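Local coordinates for protein cytochrome C554 (PDB 1FT6) that carries electrons in ammonia oxidation through four c-type hemes, accepting them directly from hydroxylamine oxidoreductase, at residues A[2-7]-A[94-99]; A[64-69]-A[88-93]. All blocks are in the same frame, centred on the assembly; numbering follows the deposited sequence.

Contact 1 (A[2-7]-A[94-99]); sequences DAPFEG and PGRNFR. With HEC (heme c), chain D.
Glu6 OE2 is gripped by two arginines at once, and the two grips differ in kind. Arg99 takes the carboxylate side-on: its NE donates to Glu6 OE1 at 2.7 Å, while its NH2 reaches the syn lone pair of Glu6 OE2 at 3.1 Å. The planes of the carboxylate and the guanidinium are only 13° apart, a nearly coplanar pairing that fixes the rotation of the acid. Arg96 meets the same OE2 with its guanidinium edge, NH1 donating to Glu6 OE2 at 2.8 Å nearly along the C-O bond, and here the two planes cross nearly at a right angle (88°). The bend of the Arg96 chain at chi2 (86°) brings its CD beside the carboxylate and its guanidinium round to this oxygen. Extended beyond CG, the Glu6 chain carries its carboxylate out to where both arginines reach it, and its negative charge is probably well balanced by them.

Away from the salt bridges the packing is mostly apolar. Pro94 CB sits over the centre of the Phe5 ring, a CH-pi contact of 3.8 Å to the centroid, and Pro94 CG lies near Phe5 CE2 on the same face. Pro4 rests its CD against Arg96 CB at 3.5 Å, and Ala3 CB packs on the Asn97 amide nitrogen. A weak hydrogen bond joins Arg96 N to Pro4 O. Ala3 O, by contrast, is buried against Pro94 CB and has no polar partner in the model.

Gly95 and Phe98 touch the heme c of chain D, and Phe98 also meets the ring of His102, an axial ligand of heme #1. The contact thus fastens the irregular N-terminal segment, just ahead of helix 9-14, to the turn that leads into helix 98-112.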
# COMPACT_ATOMS: atom_id res chain seq x y z
N ASP A 2 16.94 -3.14 -6.39
CA ASP A 2 15.70 -3.15 -5.62
C ASP A 2 16.02 -3.13 -4.13
O ASP A 2 17.05 -3.65 -3.69
CB ASP A 2 14.84 -4.38 -5.93
CG ASP A 2 13.36 -4.10 -5.76
OD1 ASP A 2 12.81 -4.40 -4.68
OD2 ASP A 2 12.74 -3.57 -6.70
N ALA A 3 15.10 -2.55 -3.37
CA ALA A 3 15.26 -2.41 -1.94
C ALA A 3 14.42 -3.40 -1.17
O ALA A 3 13.37 -3.82 -1.65
CB ALA A 3 14.83 -0.99 -1.52
N PRO A 4 14.88 -3.82 0.02
CA PRO A 4 14.07 -4.76 0.79
C PRO A 4 13.01 -4.01 1.63
O PRO A 4 13.16 -2.82 1.92
CB PRO A 4 15.08 -5.45 1.68
CG PRO A 4 16.09 -4.42 1.91
CD PRO A 4 16.21 -3.61 0.64
N PHE A 5 11.96 -4.73 2.00
CA PHE A 5 10.90 -4.22 2.85
C PHE A 5 11.41 -4.20 4.27
O PHE A 5 12.30 -4.97 4.62
CB PHE A 5 9.68 -5.13 2.80
CG PHE A 5 8.87 -4.98 1.56
CD1 PHE A 5 7.71 -4.20 1.55
CD2 PHE A 5 9.28 -5.59 0.37
CE1 PHE A 5 6.99 -4.03 0.39
CE2 PHE A 5 8.56 -5.42 -0.82
CZ PHE A 5 7.42 -4.65 -0.81
N GLU A 6 10.85 -3.32 5.09
CA GLU A 6 11.21 -3.29 6.50
C GLU A 6 9.97 -3.20 7.37
O GLU A 6 9.99 -3.56 8.54
CB GLU A 6 12.11 -2.09 6.82
CG GLU A 6 13.41 -2.06 6.07
CD GLU A 6 14.21 -0.85 6.45
OE1 GLU A 6 13.79 0.26 6.05
OE2 GLU A 6 15.24 -1.01 7.16
N GLY A 7 8.85 -2.74 6.83
CA GLY A 7 7.70 -2.63 7.69
C GLY A 7 7.30 -1.17 7.87
O GLY A 7 7.97 -0.28 7.40
N PRO A 94 9.10 -0.70 -1.23
CA PRO A 94 9.98 -1.03 -0.08
C PRO A 94 10.86 0.17 0.20
O PRO A 94 11.47 0.72 -0.73
CB PRO A 94 10.81 -2.22 -0.57
CG PRO A 94 10.40 -2.53 -1.92
CD PRO A 94 9.17 -1.72 -2.29
N GLY A 95 10.94 0.50 1.48
CA GLY A 95 11.61 1.69 1.94
C GLY A 95 13.01 1.67 2.45
O GLY A 95 13.52 2.75 2.75
N ARG A 96 13.64 0.49 2.54
CA ARG A 96 15.00 0.44 3.08
C ARG A 96 15.96 1.51 2.63
O ARG A 96 16.67 2.09 3.47
CB ARG A 96 15.65 -0.92 2.80
CG ARG A 96 17.09 -0.97 3.31
CD ARG A 96 17.14 -1.37 4.77
NE ARG A 96 18.52 -1.64 5.20
CZ ARG A 96 18.91 -1.69 6.47
NH1 ARG A 96 18.03 -1.49 7.44
NH2 ARG A 96 20.17 -1.94 6.78
N ASN A 97 16.03 1.75 1.32
CA ASN A 97 16.95 2.74 0.76
C ASN A 97 16.42 4.17 0.66
O ASN A 97 17.17 5.12 0.86
CB ASN A 97 17.41 2.31 -0.62
CG ASN A 97 18.16 0.97 -0.58
OD1 ASN A 97 18.71 0.59 0.45
ND2 ASN A 97 18.18 0.27 -1.70
N PHE A 98 15.15 4.35 0.33
CA PHE A 98 14.70 5.73 0.23
C PHE A 98 14.36 6.38 1.56
O PHE A 98 14.42 7.60 1.68
CB PHE A 98 13.53 5.88 -0.78
CG PHE A 98 12.18 5.33 -0.29
CD1 PHE A 98 11.50 5.93 0.77
CD2 PHE A 98 11.56 4.28 -0.99
CE1 PHE A 98 10.21 5.52 1.14
CE2 PHE A 98 10.27 3.84 -0.65
CZ PHE A 98 9.58 4.46 0.43
N ARG A 99 14.06 5.63 2.60
CA ARG A 99 13.71 6.34 3.81
C ARG A 99 14.88 7.13 4.37
O ARG A 99 14.66 8.10 5.12
CB ARG A 99 13.13 5.39 4.85
CG ARG A 99 14.13 4.47 5.50
CD ARG A 99 13.49 3.76 6.68
NE ARG A 99 14.32 2.65 7.15
CZ ARG A 99 15.35 2.79 7.98
NH1 ARG A 99 15.68 4.00 8.42
NH2 ARG A 99 16.05 1.73 8.37
FE HEC D . 8.80 10.06 4.16
CHA HEC D . 8.05 12.77 2.25
CHB HEC D . 6.66 8.18 2.42
CHC HEC D . 9.82 7.27 5.94
CHD HEC D . 10.55 12.06 6.29
NA HEC D . 7.58 10.40 2.69
C1A HEC D . 7.41 11.57 1.98
C2A HEC D . 6.48 11.39 0.93
C3A HEC D . 6.03 10.09 1.00
C4A HEC D . 6.75 9.51 2.08
CMA HEC D . 5.00 9.36 0.05
CAA HEC D . 6.06 12.46 -0.07
CBA HEC D . 6.99 12.46 -1.31
CGA HEC D . 6.61 13.44 -2.42
O1A HEC D . 6.68 14.68 -2.16
O2A HEC D . 6.29 13.01 -3.56
NB HEC D . 8.35 8.12 4.20
C1B HEC D . 7.40 7.51 3.39
C2B HEC D . 7.33 6.09 3.60
C3B HEC D . 8.26 5.79 4.54
C4B HEC D . 8.89 7.10 4.92
CMB HEC D . 6.37 5.08 2.92
CAB HEC D . 8.63 4.41 5.16
CBB HEC D . 9.39 3.52 4.22
NC HEC D . 9.94 9.74 5.72
C1C HEC D . 10.25 8.50 6.35
C2C HEC D . 11.02 8.68 7.57
C3C HEC D . 11.12 10.03 7.73
C4C HEC D . 10.52 10.67 6.57
CMC HEC D . 11.53 7.59 8.53
CAC HEC D . 11.70 10.75 8.97
CBC HEC D . 13.15 10.54 9.35
ND HEC D . 9.26 12.01 4.21
C1D HEC D . 10.00 12.67 5.18
C2D HEC D . 10.13 14.11 4.87
C3D HEC D . 9.43 14.26 3.69
C4D HEC D . 8.91 12.97 3.32
CMD HEC D . 10.85 15.20 5.73
CAD HEC D . 9.05 15.60 3.06
CBD HEC D . 7.74 16.15 3.62
CGD HEC D . 7.36 17.51 3.11
O1D HEC D . 6.74 18.25 3.91
O2D HEC D . 7.65 17.80 1.94

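Contact 2 (A[64-69]-A[88-93]); sequences HVDGFG and CESCHG. With HEC (heme c), chain F; DTN (dithionite), chain H.
Between Asp66 and Ser90 passes the one direct hydrogen bond of this contact; the touching residues are all buried, and two waters do most of the joining. Ser90 OG donates to Asp66 OD2 at 2.6 Å, meeting the anti lone pair of that oxygen, the one turned away from the other carboxylate oxygen. Asp66 OD2 also accepts from the backbone N of Gly87. Ser90 OG lies anti to its own carbonyl carbon (chi1 -83°), a setting that presents the hydroxyl to the loop.

The first water donates to Asp66 OD1 at 2.7 Å and to Glu89 OE1, and accepts from Glu89 N. It thereby stands between Asp66 OD1 and Glu89 OE1, 4.6 Å apart, and probably eases the repulsion of the two carboxylates. The second water donates to Ser90 OG at 2.7 Å and accepts from Gly67 N, tying the loop backbone to the same hydroxyl. With an alanine in place of Asp66, Ser90 OG and Gly87 N would probably lose their common acceptor and the first water would be left with fewer anchors.

The helix carries the CXXCH motif of heme #3. Cys88 SG and Cys91 SG are bonded covalently to the vinyl-derived carbons CAB and CAC of the heme in chain F. His92 NE2 binds the heme iron, FE, at 2.0 Å, and His179 supplies the other axial nitrogen. Within the turn Cys88 O accepts from both Cys91 N and His92 N. His64, at the start of the loop, is instead an axial ligand of heme #2. The chemistry therefore implies a purely structural, hydrogen-bonded join: a carboxylate, a hydroxyl and two waters hold the loop carrying the heme #2 ligand to the helix that attaches heme #3.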
# COMPACT_ATOMS: atom_id res chain seq x y z
N HIS A 64 -2.66 -9.52 1.61
CA HIS A 64 -3.20 -8.95 2.83
C HIS A 64 -2.07 -8.54 3.79
O HIS A 64 -2.33 -8.29 4.95
CB HIS A 64 -4.09 -9.97 3.50
CG HIS A 64 -5.42 -10.18 2.82
ND1 HIS A 64 -6.62 -9.79 3.36
CD2 HIS A 64 -5.73 -10.76 1.62
CE1 HIS A 64 -7.61 -10.13 2.53
NE2 HIS A 64 -7.12 -10.72 1.46
N VAL A 65 -0.85 -8.47 3.25
CA VAL A 65 0.35 -8.11 4.03
C VAL A 65 1.29 -7.39 3.09
O VAL A 65 1.07 -7.35 1.88
CB VAL A 65 1.12 -9.41 4.51
CG1 VAL A 65 0.18 -10.35 5.28
CG2 VAL A 65 1.67 -10.17 3.24
N ASP A 66 2.38 -6.84 3.65
CA ASP A 66 3.41 -6.18 2.88
C ASP A 66 4.54 -7.11 2.34
O ASP A 66 5.14 -7.87 3.11
CB ASP A 66 4.17 -5.14 3.75
CG ASP A 66 3.33 -3.91 4.12
OD1 ASP A 66 3.57 -3.37 5.25
OD2 ASP A 66 2.47 -3.49 3.31
N GLY A 67 4.80 -7.03 1.04
CA GLY A 67 5.93 -7.72 0.41
C GLY A 67 6.04 -9.22 0.47
O GLY A 67 7.14 -9.78 0.53
N PHE A 68 4.90 -9.89 0.40
CA PHE A 68 4.95 -11.34 0.38
C PHE A 68 5.76 -11.81 -0.84
O PHE A 68 5.52 -11.35 -1.95
CB PHE A 68 3.57 -11.91 0.25
CG PHE A 68 3.50 -13.38 0.55
CD1 PHE A 68 3.88 -13.85 1.80
CD2 PHE A 68 3.01 -14.29 -0.40
CE1 PHE A 68 3.76 -15.22 2.15
CE2 PHE A 68 2.88 -15.65 -0.07
CZ PHE A 68 3.25 -16.12 1.20
N GLY A 69 6.70 -12.71 -0.64
CA GLY A 69 7.48 -13.20 -1.77
C GLY A 69 8.60 -12.29 -2.23
O GLY A 69 9.21 -12.54 -3.27
N CYS A 88 2.34 0.86 4.41
CA CYS A 88 3.00 1.91 3.62
C CYS A 88 3.80 1.49 2.41
O CYS A 88 3.60 2.05 1.34
CB CYS A 88 3.89 2.77 4.58
SG CYS A 88 3.22 2.95 6.24
N GLU A 89 4.67 0.48 2.56
CA GLU A 89 5.51 0.01 1.46
C GLU A 89 4.74 -0.76 0.39
O GLU A 89 5.22 -0.87 -0.72
CB GLU A 89 6.67 -0.84 1.99
CG GLU A 89 7.63 -0.10 2.97
CD GLU A 89 8.48 -1.08 3.80
OE1 GLU A 89 7.88 -1.89 4.54
OE2 GLU A 89 9.73 -1.06 3.72
N SER A 90 3.56 -1.27 0.71
CA SER A 90 2.76 -1.96 -0.31
C SER A 90 2.37 -0.98 -1.42
O SER A 90 2.14 -1.42 -2.58
CB SER A 90 1.48 -2.59 0.28
OG SER A 90 1.75 -3.86 0.85
N CYS A 91 2.29 0.32 -1.10
CA CYS A 91 1.96 1.31 -2.15
C CYS A 91 3.14 2.20 -2.55
O CYS A 91 3.39 2.43 -3.73
CB CYS A 91 0.82 2.22 -1.69
SG CYS A 91 -0.75 1.32 -1.49
N HIS A 92 3.87 2.68 -1.55
CA HIS A 92 5.00 3.56 -1.81
C HIS A 92 6.28 2.82 -2.23
O HIS A 92 7.23 3.45 -2.69
CB HIS A 92 5.26 4.39 -0.55
CG HIS A 92 4.16 5.33 -0.25
ND1 HIS A 92 3.85 6.40 -1.07
CD2 HIS A 92 3.18 5.30 0.70
CE1 HIS A 92 2.75 6.97 -0.63
NE2 HIS A 92 2.28 6.38 0.43
N GLY A 93 6.28 1.49 -2.06
CA GLY A 93 7.42 0.66 -2.41
C GLY A 93 8.28 0.35 -1.20
O GLY A 93 8.15 1.02 -0.21
FE HEC F . 0.66 7.01 1.51
CHA HEC F . 0.81 9.95 -0.13
CHB HEC F . 2.69 8.31 3.99
CHC HEC F . 0.32 4.12 3.30
CHD HEC F . -1.04 5.61 -1.09
NA HEC F . 1.56 8.79 1.85
C1A HEC F . 1.50 9.87 1.07
C2A HEC F . 2.29 10.98 1.63
C3A HEC F . 2.87 10.48 2.81
C4A HEC F . 2.39 9.12 2.93
CMA HEC F . 3.80 11.14 3.82
CAA HEC F . 2.43 12.41 0.97
CBA HEC F . 1.55 13.44 1.70
CGA HEC F . 0.06 13.08 1.78
O1A HEC F . -0.52 12.86 0.72
O2A HEC F . -0.49 12.99 2.91
NB HEC F . 1.36 6.35 3.22
C1B HEC F . 2.21 6.98 4.16
C2B HEC F . 2.47 6.16 5.32
C3B HEC F . 1.81 4.99 5.14
C4B HEC F . 1.10 5.12 3.86
CMB HEC F . 3.31 6.53 6.59
CAB HEC F . 1.74 3.75 6.05
CBB HEC F . 1.04 3.97 7.42
NC HEC F . -0.22 5.24 1.18
C1C HEC F . -0.27 4.18 2.02
C2C HEC F . -0.94 3.05 1.43
C3C HEC F . -1.23 3.42 0.17
C4C HEC F . -0.82 4.83 0.04
CMC HEC F . -1.20 1.67 2.12
CAC HEC F . -1.86 2.54 -0.97
CBC HEC F . -3.23 1.98 -0.60
ND HEC F . -0.05 7.66 -0.17
C1D HEC F . -0.69 6.97 -1.18
C2D HEC F . -0.94 7.79 -2.34
C3D HEC F . -0.44 9.02 -2.03
C4D HEC F . 0.10 8.91 -0.73
CMD HEC F . -1.60 7.31 -3.65
CAD HEC F . -0.33 10.23 -2.98
CBD HEC F . 1.00 10.41 -3.70
CGD HEC F . 1.32 11.89 -4.03
O1D HEC F . 2.49 12.16 -4.33
O2D HEC F . 0.39 12.76 -4.00
S1 DTN H . 0.73 -10.10 -4.49
O1 DTN H . 0.73 -8.74 -3.83
O2 DTN H . -0.20 -10.37 -5.65
S2 DTN H . 2.40 -11.30 -4.28
O3 DTN H . 2.46 -12.63 -4.98
O4 DTN H . 3.66 -10.69 -3.73
O HOH W 1 5.10 -1.12 5.03
O HOH W 2 3.04 -5.65 -0.76

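In the fold
From the N terminus the chain runs through 2-7 into helix 9-14, passes the loop 64-69 and reaches helix 88-92, after which 94-99 turns into helix 98-112. Contact 1 closes the long loop, joining ends separated by 86 residues; contact 2 closes a shorter one of 18 residues that falls wholly within it, so the two nest rather than cross. Their centres are about 10 Å apart, and Glu89 links them, its carboxylate probably accepting hydrogen bonds from Gly7 N and Glu6 N. Phe98 also packs on Gly93 O. Together they tie the N-terminal segment, the heme #2 loop and two successive helices.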